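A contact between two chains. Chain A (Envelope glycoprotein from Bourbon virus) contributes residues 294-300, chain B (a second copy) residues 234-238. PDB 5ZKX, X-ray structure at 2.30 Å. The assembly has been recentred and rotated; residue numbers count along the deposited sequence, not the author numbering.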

# COMPACT_ATOMS: atom_id res chain seq x y z
N LEU A 294 0.13 -11.43 8.00
CA LEU A 294 0.31 -11.09 9.41
C LEU A 294 -0.57 -11.94 10.30
O LEU A 294 -0.14 -12.40 11.37
CB LEU A 294 0.03 -9.61 9.64
CG LEU A 294 0.31 -9.11 11.06
CD1 LEU A 294 1.64 -9.63 11.56
CD2 LEU A 294 0.26 -7.59 11.13
N VAL A 295 -1.82 -12.17 9.88
CA VAL A 295 -2.70 -13.05 10.64
C VAL A 295 -2.12 -14.46 10.71
O VAL A 295 -2.13 -15.10 11.76
CB VAL A 295 -4.11 -13.05 10.02
CG1 VAL A 295 -5.01 -14.07 10.70
CG2 VAL A 295 -4.73 -11.66 10.09
N TYR A 296 -1.58 -14.95 9.59
CA TYR A 296 -0.95 -16.27 9.56
C TYR A 296 0.23 -16.35 10.52
O TYR A 296 0.41 -17.36 11.20
CB TYR A 296 -0.51 -16.59 8.13
CG TYR A 296 0.03 -17.99 7.93
CD1 TYR A 296 1.39 -18.24 7.96
CD2 TYR A 296 -0.83 -19.05 7.68
CE1 TYR A 296 1.89 -19.52 7.77
CE2 TYR A 296 -0.34 -20.33 7.47
CZ TYR A 296 1.02 -20.56 7.52
OH TYR A 296 1.51 -21.83 7.33
N GLU A 297 1.03 -15.29 10.59
CA GLU A 297 2.17 -15.28 11.50
C GLU A 297 1.72 -15.11 12.94
O GLU A 297 2.37 -15.63 13.86
CB GLU A 297 3.15 -14.17 11.12
CG GLU A 297 4.01 -14.52 9.93
CD GLU A 297 4.96 -15.66 10.21
OE1 GLU A 297 5.94 -15.45 10.96
OE2 GLU A 297 4.73 -16.78 9.70
N THR A 298 0.63 -14.37 13.17
CA THR A 298 0.13 -14.22 14.53
C THR A 298 -0.45 -15.52 15.05
O THR A 298 -0.30 -15.85 16.24
CB THR A 298 -0.91 -13.09 14.57
OG1 THR A 298 -0.24 -11.84 14.36
CG2 THR A 298 -1.63 -13.06 15.91
N GLU A 299 -1.11 -16.30 14.19
CA GLU A 299 -1.59 -17.61 14.61
C GLU A 299 -0.43 -18.54 14.90
O GLU A 299 -0.45 -19.28 15.89
CB GLU A 299 -2.51 -18.21 13.55
CG GLU A 299 -3.87 -17.53 13.43
CD GLU A 299 -4.84 -17.93 14.52
OE1 GLU A 299 -6.00 -18.27 14.18
OE2 GLU A 299 -4.47 -17.90 15.71
N SER A 300 0.60 -18.53 14.04
CA SER A 300 1.80 -19.31 14.29
C SER A 300 2.46 -18.90 15.59
O SER A 300 2.94 -19.75 16.35
CB SER A 300 2.77 -19.15 13.12
OG SER A 300 3.89 -20.01 13.27
N PHE B 234 -10.09 -20.62 8.74
CA PHE B 234 -8.82 -21.16 8.26
C PHE B 234 -8.00 -20.03 7.66
O PHE B 234 -8.47 -19.35 6.74
CB PHE B 234 -9.03 -22.27 7.24
CG PHE B 234 -9.81 -23.45 7.75
CD1 PHE B 234 -9.15 -24.56 8.26
CD2 PHE B 234 -11.19 -23.45 7.72
CE1 PHE B 234 -9.87 -25.65 8.73
CE2 PHE B 234 -11.91 -24.54 8.19
CZ PHE B 234 -11.25 -25.64 8.69
N HIS B 235 -6.79 -19.82 8.17
CA HIS B 235 -5.88 -18.80 7.68
C HIS B 235 -4.69 -19.51 7.05
O HIS B 235 -3.87 -20.10 7.76
CB HIS B 235 -5.45 -17.86 8.80
CG HIS B 235 -6.60 -17.24 9.53
ND1 HIS B 235 -7.29 -16.15 9.03
CD2 HIS B 235 -7.20 -17.55 10.70
CE1 HIS B 235 -8.26 -15.82 9.87
NE2 HIS B 235 -8.22 -16.66 10.90
N CYS B 236 -4.60 -19.44 5.73
CA CYS B 236 -3.70 -20.31 4.98
C CYS B 236 -2.57 -19.52 4.33
O CYS B 236 -2.51 -18.29 4.40
CB CYS B 236 -4.49 -21.09 3.91
SG CYS B 236 -5.74 -22.18 4.61
N LYS B 237 -1.67 -20.27 3.71
CA LYS B 237 -0.51 -19.73 3.04
C LYS B 237 -0.15 -20.66 1.89
O LYS B 237 -0.27 -21.88 2.00
CB LYS B 237 0.67 -19.59 4.01
CG LYS B 237 2.03 -19.44 3.36
CD LYS B 237 3.11 -19.19 4.40
CE LYS B 237 4.43 -19.85 4.02
NZ LYS B 237 4.66 -19.85 2.55
N ASP B 238 0.25 -20.07 0.76
CA ASP B 238 0.75 -20.85 -0.37
C ASP B 238 1.83 -20.01 -1.05
O ASP B 238 1.51 -19.12 -1.84
CB ASP B 238 -0.37 -21.21 -1.33
CG ASP B 238 0.14 -21.98 -2.53
OD1 ASP B 238 1.18 -22.66 -2.41
OD2 ASP B 238 -0.49 -21.91 -3.61

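Protein surfaces can pair without a single hydrogen bond between them, and the meeting of a helix with a strand in the Bourbon virus envelope glycoprotein is a compact example. Residues 294-300 of chain A are helical throughout, and their axis passes 8.0 Å from that of the chain B strand at an angle of 110°. The contact is centred where Tyr296(A) and His235(B) bring their CA atoms within 5.9 Å; together the two stretches bury 285 Å².

The most distinctive interactions are two CH-pi contacts, in which each chain supplies one ring and one aliphatic group. Val295(A) places CG1 over a face of the His235(B) imidazole, 3.7 Å from the ring centroid and 18° off the normal. In the reciprocal arrangement, CB of Lys237(B) sits 3.7 Å from the centroid of the Tyr296(A) ring, 15° off its normal. The alternation of the strand makes this possible: His235(B) and Lys237(B) both point toward the helix, while the intervening Cys236(B) points away.

Polar atoms contribute by packing. The carbonyl O of His235(B) lies at the edge of the Tyr296(A) ring, 3.2 Å from CD2, where the positively polarised ring hydrogens make an oxygen a favourable neighbour. Glu299(A), one helical turn beyond Val295(A), also points toward the strand, yet its OE1 approaches CD2 of His235(B) at 3.8 Å without forming a hydrogen bond.

Van der Waals contact completes the fit. CD of Lys237(B) comes within 3.6 Å of CE1 of Tyr296(A), so the aliphatic part of the lysine packs on the ring although the end of its side chain leads away. The helix keeps its own backbone bonding, including Glu299(A) N to Val295(A) O at 2.9 Å.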